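PDB 3O5V: X-PRO dipeptidase from Streptococcus pyogenes M1 GAS, which probably hydrolyses Xaa-Pro dipeptides with the help of manganese, and is represented here by its creatinase/prolidase-type N-terminal domain alone. Local coordinates for residues V26-L31 with R41-F46; I21-V26 with F102-V107; V54-A59 with F74-S79. One frame throughout, in Å; residues are numbered along the deposited sequence.

In the fold
All three contacts lie on or at the end of one mixed sheet of the creatinase/prolidase N-terminal domain. Contact 1 lays helix 25-32 over strand 44-48. Contact 2 ties the turn that leads into this helix to the loop 102-107. The two share Val26 and their centres are about 8 Å apart; Phe22 N probably donates to Leu45 O at 2.8 Å, joining strands 19-22 and 44-48. Contact 3 pairs strand 54-58 with the outermost strand 73-76. It meets contact 1 through a probable bond from Phe56 N to Phe44 O, 2.8 Å. The centres of contacts 2 and 3 lie about 17 Å apart. In this family the metal site belongs to the catalytic domain, which this chain lacks.

Contact 1 (V26-L31 with R41-F46); sequences VTINYL and RQLFLF
Leu31, which meets Leu45 of the strand, is held in its helix by the backbone bond from its N to Thr27 O, 2.9 Å long. One turn earlier sits Ile28, and its side chain carries most of the contact. CG1 lies beside the backbone N and anti to the carbonyl carbon (chi1 -69°). The chain then runs on extended, which sends CD1 out toward Leu43. The two side chains meet tip to tip. CD1 of Ile28 comes within 3.6 Å of Leu43 CG and 3.8 Å of Leu43 CD2, so it rests at the branch point of the leucine. On its way there the isoleucine slides past Leu45 in the opposite direction, with Ile28 CG1 4.0 Å from Leu45 CB. Ile28 CD1 also lies over the strand backbone, 3.9 Å from Leu45 N. Leu31 and Leu45 touch more lightly, through the methyls Leu31 CD1 and Leu45 CD2, 4.1 Å apart. Phe44 points its side chain away from the helix, as strand alternation requires. It packs on Ile86 of helix 82-89 instead. The helix axis passes 9.4 Å from that of strand 44-46, at 47° between their directions. This is a helix laid on one face of an alpha/beta sheet. Leu31 also reaches helix 3-14 at Leu5 and Ile8. The side chains that meet between helix and strand are all aliphatic and buried. The attachment therefore rests on shape and exclusion of water.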
loop_
_atom_site.group_PDB
_atom_site.type_symbol
_atom_site.label_atom_id
_atom_site.label_comp_id
_atom_site.label_asym_id
_atom_site.label_seq_id
_atom_site.Cartn_x
_atom_site.Cartn_y
_atom_site.Cartn_z
ATOM N N VAL A 26 9.564 0.804 6.778
ATOM C CA VAL A 26 9.663 0.110 8.077
ATOM C C VAL A 26 8.376 -0.628 8.425
ATOM O O VAL A 26 8.423 -1.783 8.883
ATOM C CB VAL A 26 10.094 1.081 9.220
ATOM C CG1 VAL A 26 10.081 0.374 10.574
ATOM C CG2 VAL A 26 11.496 1.697 8.895
ATOM N N THR A 27 7.230 0.033 8.205
ATOM C CA THR A 27 5.921 -0.592 8.415
ATOM C C THR A 27 5.720 -1.746 7.435
ATOM O O THR A 27 5.191 -2.791 7.810
ATOM C CB THR A 27 4.758 0.431 8.273
ATOM O OG1 THR A 27 5.089 1.635 8.984
ATOM C CG2 THR A 27 3.460 -0.144 8.864
ATOM N N ILE A 28 6.130 -1.563 6.181
ATOM C CA ILE A 28 5.952 -2.618 5.180
ATOM C C ILE A 28 6.765 -3.870 5.563
ATOM O O ILE A 28 6.279 -4.999 5.436
ATOM C CB ILE A 28 6.259 -2.103 3.735
ATOM C CG1 ILE A 28 5.161 -1.103 3.303
ATOM C CG2 ILE A 28 6.354 -3.271 2.751
ATOM C CD1 ILE A 28 5.408 -0.414 1.919
ATOM N N ASN A 29 7.980 -3.669 6.068
ATOM C CA ASN A 29 8.808 -4.799 6.526
ATOM C C ASN A 29 8.185 -5.459 7.774
ATOM O O ASN A 29 8.161 -6.702 7.919
ATOM C CB ASN A 29 10.233 -4.311 6.806
ATOM C CG ASN A 29 11.241 -5.444 6.928
ATOM O OD1 ASN A 29 11.063 -6.514 6.345
ATOM N ND2 ASN A 29 12.335 -5.186 7.646
ATOM N N TYR A 30 7.651 -4.632 8.664
ATOM C CA TYR A 30 6.943 -5.143 9.842
ATOM C C TYR A 30 5.814 -6.084 9.420
ATOM O O TYR A 30 5.665 -7.186 9.966
ATOM C CB TYR A 30 6.395 -3.981 10.664
ATOM C CG TYR A 30 5.862 -4.369 12.034
ATOM C CD1 TYR A 30 6.556 -4.012 13.191
ATOM C CD2 TYR A 30 4.659 -5.061 12.171
ATOM C CE1 TYR A 30 6.057 -4.348 14.463
ATOM C CE2 TYR A 30 4.159 -5.420 13.436
ATOM C CZ TYR A 30 4.867 -5.061 14.570
ATOM O OH TYR A 30 4.376 -5.398 15.824
ATOM N N LEU A 31 5.057 -5.672 8.404
ATOM C CA LEU A 31 3.903 -6.428 7.928
ATOM C C LEU A 31 4.224 -7.617 7.050
ATOM O O LEU A 31 3.507 -8.610 7.123
ATOM C CB LEU A 31 2.899 -5.526 7.197
ATOM C CG LEU A 31 2.256 -4.454 8.077
ATOM C CD1 LEU A 31 1.414 -3.473 7.220
ATOM C CD2 LEU A 31 1.460 -5.086 9.217
ATOM N N ARG A 41 11.894 6.548 -5.912
ATOM C CA ARG A 41 10.842 5.791 -6.587
ATOM C C ARG A 41 9.665 5.469 -5.656
ATOM O O ARG A 41 9.752 5.636 -4.445
ATOM C CB ARG A 41 11.417 4.513 -7.201
ATOM C CG ARG A 41 12.457 4.773 -8.306
ATOM C CD ARG A 41 12.815 3.503 -9.073
ATOM N NE ARG A 41 13.868 3.766 -10.048
ATOM C CZ ARG A 41 15.173 3.816 -9.765
ATOM N NH1 ARG A 41 15.616 3.600 -8.536
ATOM N NH2 ARG A 41 16.044 4.080 -10.727
ATOM N N GLN A 42 8.564 5.005 -6.236
ATOM C CA GLN A 42 7.361 4.717 -5.450
ATOM C C GLN A 42 7.353 3.315 -4.829
ATOM O O GLN A 42 7.814 2.356 -5.439
ATOM C CB GLN A 42 6.117 4.914 -6.317
ATOM C CG GLN A 42 6.015 6.328 -6.924
ATOM C CD GLN A 42 5.833 7.426 -5.875
ATOM O OE1 GLN A 42 5.279 7.195 -4.795
ATOM N NE2 GLN A 42 6.289 8.639 -6.202
ATOM N N LEU A 43 6.797 3.223 -3.624
ATOM C CA LEU A 43 6.600 1.967 -2.896
ATOM C C LEU A 43 5.274 2.080 -2.148
ATOM O O LEU A 43 5.097 3.015 -1.382
ATOM C CB LEU A 43 7.744 1.761 -1.894
ATOM C CG LEU A 43 7.548 0.713 -0.797
ATOM C CD1 LEU A 43 7.579 -0.698 -1.399
ATOM C CD2 LEU A 43 8.604 0.892 0.290
ATOM N N PHE A 44 4.345 1.145 -2.382
ATOM C CA PHE A 44 3.072 1.105 -1.634
ATOM C C PHE A 44 2.631 -0.325 -1.370
ATOM O O PHE A 44 2.802 -1.214 -2.231
ATOM C CB PHE A 44 1.915 1.818 -2.379
ATOM C CG PHE A 44 2.110 3.293 -2.581
ATOM C CD1 PHE A 44 2.034 4.181 -1.502
ATOM C CD2 PHE A 44 2.318 3.809 -3.870
ATOM C CE1 PHE A 44 2.199 5.561 -1.700
ATOM C CE2 PHE A 44 2.497 5.176 -4.077
ATOM C CZ PHE A 44 2.429 6.058 -2.993
ATOM N N LEU A 45 2.082 -0.552 -0.181
ATOM C CA LEU A 45 1.354 -1.790 0.099
ATOM C C LEU A 45 -0.143 -1.497 0.232
ATOM O O LEU A 45 -0.562 -0.758 1.115
ATOM C CB LEU A 45 1.881 -2.476 1.375
ATOM C CG LEU A 45 1.135 -3.749 1.800
ATOM C CD1 LEU A 45 1.324 -4.884 0.776
ATOM C CD2 LEU A 45 1.572 -4.230 3.161
ATOM N N PHE A 46 -0.935 -2.082 -0.661
ATOM C CA PHE A 46 -2.388 -1.862 -0.688
ATOM C C PHE A 46 -3.080 -3.024 0.003
ATOM O O PHE A 46 -3.069 -4.158 -0.509
ATOM C CB PHE A 46 -2.873 -1.754 -2.141
ATOM C CG PHE A 46 -2.329 -0.557 -2.874
ATOM C CD1 PHE A 46 -2.931 0.700 -2.727
ATOM C CD2 PHE A 46 -1.201 -0.673 -3.683
ATOM C CE1 PHE A 46 -2.423 1.818 -3.391
ATOM C CE2 PHE A 46 -0.688 0.436 -4.364
ATOM C CZ PHE A 46 -1.295 1.683 -4.217
#

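Contact 2 (I21-V26 with F102-V107); sequences IFSDPV and FDHLNV
The His104 imidazole lies flat against Asp24. Asp24 CA sits over the centre of one ring face, 3.4 Å from the centroid and almost on the ring normal, a CH-pi contact. Asp24 N is over the same ring, nearer CD2. The carboxylate is stacked as well, with its plane 25° from that of the ring and Asp24 CG 3.7 Å from His104 ND1. At the ring edge, near its plane, is Ser23 OG, 2.9 Å from His104 CD2, a tight approach to a carbon and not a hydrogen bond. Pro25 approaches obliquely, its CD 3.6 Å from His104 CE1. The His104 side chain leaves with CG anti to its backbone N (chi1 168°), which carries the ring across to Ser23, Asp24 and Pro25. His104 NE2 comes near Ser23 O, at 3.1 Å, but the angle is too poor for a hydrogen bond.

The Ser23-Asp24 turn links strand 19-22 to helix 25-32. The loop 102-107 links strand 97-100 to helix 107-114. These strands are parallel neighbours, so the contact joins two strand-to-helix connections at the same end of the alpha/beta sheet. Asp24 is the N-cap of helix 25-32: its OD1 accepts from Val26 N at 2.9 Å and 153°, with the donor above the carboxylate plane. The negative charge at the helix start is probably favourable. Glu101 OE1 takes hydrogen bonds from both Ser23 N and Asp24 N, which fixes the turn beside the ring. Leu105 CD1 packs against the serine side chain, 3.9 Å from Ser23 CB, and Leu105 also packs on Phe44 of strand 44-48.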
loop_
_atom_site.group_PDB
_atom_site.type_symbol
_atom_site.label_atom_id
_atom_site.label_comp_id
_atom_site.label_asym_id
_atom_site.label_seq_id
_atom_site.Cartn_x
_atom_site.Cartn_y
_atom_site.Cartn_z
ATOM N N ILE A 21 -3.430 1.947 2.875
ATOM C CA ILE A 21 -2.276 2.110 1.992
ATOM C C ILE A 21 -1.042 2.380 2.819
ATOM O O ILE A 21 -0.915 3.451 3.427
ATOM C CB ILE A 21 -2.465 3.260 0.937
ATOM C CG1 ILE A 21 -3.796 3.108 0.191
ATOM C CG2 ILE A 21 -1.266 3.322 -0.008
ATOM C CD1 ILE A 21 -4.026 4.160 -0.913
ATOM N N PHE A 22 -0.136 1.408 2.879
ATOM C CA PHE A 22 1.102 1.622 3.623
ATOM C C PHE A 22 2.198 2.148 2.704
ATOM O O PHE A 22 2.262 1.743 1.543
ATOM C CB PHE A 22 1.522 0.339 4.341
ATOM C CG PHE A 22 0.502 -0.142 5.340
ATOM C CD1 PHE A 22 0.534 0.308 6.660
ATOM C CD2 PHE A 22 -0.510 -1.021 4.952
ATOM C CE1 PHE A 22 -0.424 -0.134 7.593
ATOM C CE2 PHE A 22 -1.469 -1.473 5.869
ATOM C CZ PHE A 22 -1.426 -1.016 7.194
ATOM N N SER A 23 3.025 3.073 3.205
ATOM C CA SER A 23 4.115 3.649 2.393
ATOM C C SER A 23 5.491 3.580 3.069
ATOM O O SER A 23 6.521 3.667 2.388
ATOM C CB SER A 23 3.798 5.097 1.984
ATOM O OG SER A 23 3.523 5.870 3.143
ATOM N N ASP A 24 5.515 3.458 4.403
ATOM C CA ASP A 24 6.758 3.542 5.155
ATOM C C ASP A 24 7.451 2.196 4.996
ATOM O O ASP A 24 6.854 1.163 5.352
ATOM C CB ASP A 24 6.442 3.828 6.640
ATOM C CG ASP A 24 7.691 4.104 7.493
ATOM O OD1 ASP A 24 8.788 3.562 7.230
ATOM O OD2 ASP A 24 7.551 4.871 8.467
ATOM N N PRO A 25 8.695 2.186 4.462
ATOM C CA PRO A 25 9.425 0.909 4.335
ATOM C C PRO A 25 9.500 0.109 5.645
ATOM O O PRO A 25 9.486 -1.137 5.623
ATOM C CB PRO A 25 10.826 1.358 3.929
ATOM C CG PRO A 25 10.593 2.623 3.151
ATOM C CD PRO A 25 9.453 3.307 3.873
ATOM N N VAL A 26 9.564 0.804 6.778
ATOM C CA VAL A 26 9.663 0.110 8.077
ATOM C C VAL A 26 8.376 -0.628 8.425
ATOM O O VAL A 26 8.423 -1.783 8.883
ATOM C CB VAL A 26 10.094 1.081 9.220
ATOM C CG1 VAL A 26 10.081 0.374 10.574
ATOM C CG2 VAL A 26 11.496 1.697 8.895
ATOM N N PHE A 102 -0.029 9.016 7.586
ATOM C CA PHE A 102 0.183 10.466 7.461
ATOM C C PHE A 102 1.545 10.916 8.013
ATOM O O PHE A 102 2.053 11.971 7.605
ATOM C CB PHE A 102 -0.949 11.247 8.147
ATOM C CG PHE A 102 -2.265 11.287 7.381
ATOM C CD1 PHE A 102 -2.464 10.566 6.197
ATOM C CD2 PHE A 102 -3.328 12.054 7.880
ATOM C CE1 PHE A 102 -3.693 10.627 5.516
ATOM C CE2 PHE A 102 -4.552 12.118 7.220
ATOM C CZ PHE A 102 -4.738 11.401 6.032
ATOM N N ASP A 103 2.144 10.127 8.914
ATOM C CA ASP A 103 3.501 10.442 9.411
ATOM C C ASP A 103 4.654 10.124 8.463
ATOM O O ASP A 103 5.799 10.506 8.729
ATOM C CB ASP A 103 3.791 9.803 10.769
ATOM C CG ASP A 103 3.469 10.728 11.924
ATOM O OD1 ASP A 103 3.542 11.968 11.753
ATOM O OD2 ASP A 103 3.136 10.206 13.002
ATOM N N HIS A 104 4.365 9.415 7.375
ATOM C CA HIS A 104 5.410 9.056 6.425
ATOM C C HIS A 104 5.134 9.592 5.014
ATOM O O HIS A 104 6.027 10.088 4.332
ATOM C CB HIS A 104 5.628 7.534 6.383
ATOM C CG HIS A 104 6.483 7.115 5.237
ATOM N ND1 HIS A 104 7.860 7.061 5.314
ATOM C CD2 HIS A 104 6.163 6.834 3.954
ATOM C CE1 HIS A 104 8.347 6.717 4.134
ATOM N NE2 HIS A 104 7.337 6.567 3.295
ATOM N N LEU A 105 3.886 9.473 4.585
ATOM C CA LEU A 105 3.493 9.856 3.241
ATOM C C LEU A 105 3.733 11.360 3.023
ATOM O O LEU A 105 3.186 12.180 3.764
ATOM C CB LEU A 105 2.005 9.538 3.095
ATOM C CG LEU A 105 1.327 9.467 1.739
ATOM C CD1 LEU A 105 1.891 8.328 0.912
ATOM C CD2 LEU A 105 -0.157 9.255 2.010
ATOM N N ASN A 106 4.536 11.719 2.023
ATOM C CA ASN A 106 4.738 13.136 1.722
ATOM C C ASN A 106 3.546 13.704 0.932
ATOM O O ASN A 106 2.695 12.950 0.440
ATOM C CB ASN A 106 6.131 13.419 1.098
ATOM C CG ASN A 106 6.297 12.874 -0.334
ATOM O OD1 ASN A 106 7.331 12.278 -0.684
ATOM N ND2 ASN A 106 5.322 13.121 -1.168
ATOM N N VAL A 107 3.457 15.028 0.847
ATOM C CA VAL A 107 2.299 15.661 0.208
ATOM C C VAL A 107 2.189 15.319 -1.285
ATOM O O VAL A 107 1.083 15.115 -1.797
ATOM C CB VAL A 107 2.303 17.197 0.449
ATOM C CG1 VAL A 107 1.144 17.870 -0.268
ATOM C CG2 VAL A 107 2.203 17.468 1.936
#

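Contact 3 (V54-A59 with F74-S79); sequences VLFVPA and FGYVDS
The rings of Phe56 and Tyr76 lie nearly parallel, with planes 9° apart, but slid so far that they barely overlap. Their centroids are 5.3 Å apart. The touch is made at Phe56 CZ, which comes 3.5 Å from Tyr76 CD2. The directions in which the two side chains run cross at about a right angle, while the ring planes stay nearly parallel. Tyr76 has CG between its backbone N and carbonyl carbon (chi1 79°), which swings the ring back toward strand 54-58, where it also meets Pro58 CA. Its hydroxyl is hydrogen-bonded with Gln42 N. Phe74 is met differently: Val54 CG1 comes in at the ring edge, in plane, 3.5 Å from CD2 of Phe74. Farther along, Ala59 CB touches Val77 CG1 at 3.7 Å.

The backbones pair as parallel strands. Phe74 N donates to Leu55 O at 2.9 Å, and Val57 N donates to Phe74 O at 3.0 Å. The two bonds of Phe74 thus bracket Phe56, the usual parallel pattern. The next bond, Tyr76 N to Val57 O, is longer and more bent, 3.2 Å and 138°. Val57 O also faces Gly75 CA in a CA-H...O contact. Ala59 N then donates to Tyr76 O at 2.9 Å.

Helix 62-68 connects the two strands in a beta-alpha-beta unit and packs on Leu55 and Val57. Helix 82-89 lies against Phe56, Phe74 and Tyr76, through Ile86, Val89 and Pro82 among others. Strand 73-76 ends the sheet, and strand 54-58 pairs on its other edge with strand 44-48.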
loop_
_atom_site.group_PDB
_atom_site.type_symbol
_atom_site.label_atom_id
_atom_site.label_comp_id
_atom_site.label_asym_id
_atom_site.label_seq_id
_atom_site.Cartn_x
_atom_site.Cartn_y
_atom_site.Cartn_z
ATOM N N VAL A 54 -1.914 -6.095 -2.297
ATOM C CA VAL A 54 -1.065 -5.888 -3.468
ATOM C C VAL A 54 0.150 -5.052 -3.093
ATOM O O VAL A 54 0.009 -3.934 -2.566
ATOM C CB VAL A 54 -1.818 -5.180 -4.617
ATOM C CG1 VAL A 54 -0.893 -4.990 -5.831
ATOM C CG2 VAL A 54 -3.057 -5.971 -5.021
ATOM N N LEU A 55 1.342 -5.581 -3.381
ATOM C CA LEU A 55 2.556 -4.801 -3.209
ATOM C C LEU A 55 2.942 -4.144 -4.530
ATOM O O LEU A 55 3.034 -4.822 -5.560
ATOM C CB LEU A 55 3.722 -5.654 -2.679
ATOM C CG LEU A 55 4.994 -4.832 -2.397
ATOM C CD1 LEU A 55 4.815 -3.901 -1.204
ATOM C CD2 LEU A 55 6.184 -5.744 -2.181
ATOM N N PHE A 56 3.173 -2.836 -4.480
ATOM C CA PHE A 56 3.605 -2.050 -5.650
ATOM C C PHE A 56 5.025 -1.525 -5.427
ATOM O O PHE A 56 5.270 -0.810 -4.447
ATOM C CB PHE A 56 2.638 -0.868 -5.882
ATOM C CG PHE A 56 2.973 -0.053 -7.109
ATOM C CD1 PHE A 56 2.622 -0.510 -8.375
ATOM C CD2 PHE A 56 3.647 1.165 -6.995
ATOM C CE1 PHE A 56 2.958 0.227 -9.541
ATOM C CE2 PHE A 56 3.972 1.919 -8.143
ATOM C CZ PHE A 56 3.628 1.436 -9.418
ATOM N N VAL A 57 5.953 -1.873 -6.327
ATOM C CA VAL A 57 7.375 -1.549 -6.165
ATOM C C VAL A 57 8.031 -1.091 -7.483
ATOM O O VAL A 57 7.490 -1.329 -8.557
ATOM C CB VAL A 57 8.184 -2.790 -5.613
ATOM C CG1 VAL A 57 7.809 -3.089 -4.158
ATOM C CG2 VAL A 57 7.965 -4.043 -6.489
ATOM N N PRO A 58 9.219 -0.456 -7.403
ATOM C CA PRO A 58 9.997 -0.314 -8.641
ATOM C C PRO A 58 10.296 -1.679 -9.254
ATOM O O PRO A 58 10.518 -2.654 -8.516
ATOM C CB PRO A 58 11.302 0.321 -8.170
ATOM C CG PRO A 58 10.998 0.915 -6.814
ATOM C CD PRO A 58 9.936 0.058 -6.226
ATOM N N ALA A 59 10.330 -1.744 -10.585
ATOM C CA ALA A 59 10.608 -2.990 -11.307
ATOM C C ALA A 59 11.862 -3.661 -10.766
ATOM O O ALA A 59 11.917 -4.882 -10.656
ATOM C CB ALA A 59 10.782 -2.707 -12.791
ATOM N N PHE A 74 3.476 -6.108 -8.124
ATOM C CA PHE A 74 3.612 -5.468 -9.431
ATOM C C PHE A 74 4.733 -4.446 -9.403
ATOM O O PHE A 74 4.874 -3.692 -8.428
ATOM C CB PHE A 74 2.318 -4.749 -9.828
ATOM C CG PHE A 74 1.133 -5.672 -10.013
ATOM C CD1 PHE A 74 1.011 -6.451 -11.167
ATOM C CD2 PHE A 74 0.152 -5.756 -9.037
ATOM C CE1 PHE A 74 -0.087 -7.305 -11.337
ATOM C CE2 PHE A 74 -0.950 -6.606 -9.183
ATOM C CZ PHE A 74 -1.074 -7.383 -10.338
ATOM N N GLY A 75 5.495 -4.396 -10.492
ATOM C CA GLY A 75 6.509 -3.373 -10.676
ATOM C C GLY A 75 6.156 -2.350 -11.745
ATOM O O GLY A 75 5.219 -2.543 -12.538
ATOM N N TYR A 76 6.901 -1.255 -11.734
ATOM C CA TYR A 76 6.866 -0.259 -12.802
ATOM C C TYR A 76 8.293 0.089 -13.200
ATOM O O TYR A 76 9.168 0.243 -12.343
ATOM C CB TYR A 76 6.073 0.998 -12.411
ATOM C CG TYR A 76 6.796 2.004 -11.528
ATOM C CD1 TYR A 76 7.267 3.209 -12.052
ATOM C CD2 TYR A 76 6.994 1.754 -10.169
ATOM C CE1 TYR A 76 7.928 4.133 -11.250
ATOM C CE2 TYR A 76 7.635 2.670 -9.357
ATOM C CZ TYR A 76 8.102 3.861 -9.901
ATOM O OH TYR A 76 8.747 4.771 -9.102
ATOM N N VAL A 77 8.521 0.175 -14.510
ATOM C CA VAL A 77 9.812 0.627 -15.030
ATOM C C VAL A 77 9.862 2.162 -15.095
ATOM O O VAL A 77 8.823 2.823 -15.064
ATOM C CB VAL A 77 10.143 -0.006 -16.402
ATOM C CG1 VAL A 77 10.259 -1.518 -16.271
ATOM C CG2 VAL A 77 9.095 0.381 -17.447
ATOM N N ASP A 78 11.069 2.715 -15.188
ATOM C CA ASP A 78 11.268 4.166 -15.124
ATOM C C ASP A 78 10.587 4.970 -16.260
ATOM O O ASP A 78 10.280 6.148 -16.086
ATOM C CB ASP A 78 12.761 4.492 -15.003
ATOM C CG ASP A 78 13.364 3.992 -13.688
ATOM O OD1 ASP A 78 12.669 4.017 -12.641
ATOM O OD2 ASP A 78 14.538 3.577 -13.703
ATOM N N SER A 79 10.320 4.320 -17.388
ATOM C CA SER A 79 9.593 4.961 -18.500
ATOM C C SER A 79 8.064 5.012 -18.292
ATOM O O SER A 79 7.347 5.666 -19.065
ATOM C CB SER A 79 9.938 4.279 -19.824
ATOM O OG SER A 79 9.401 2.973 -19.886
#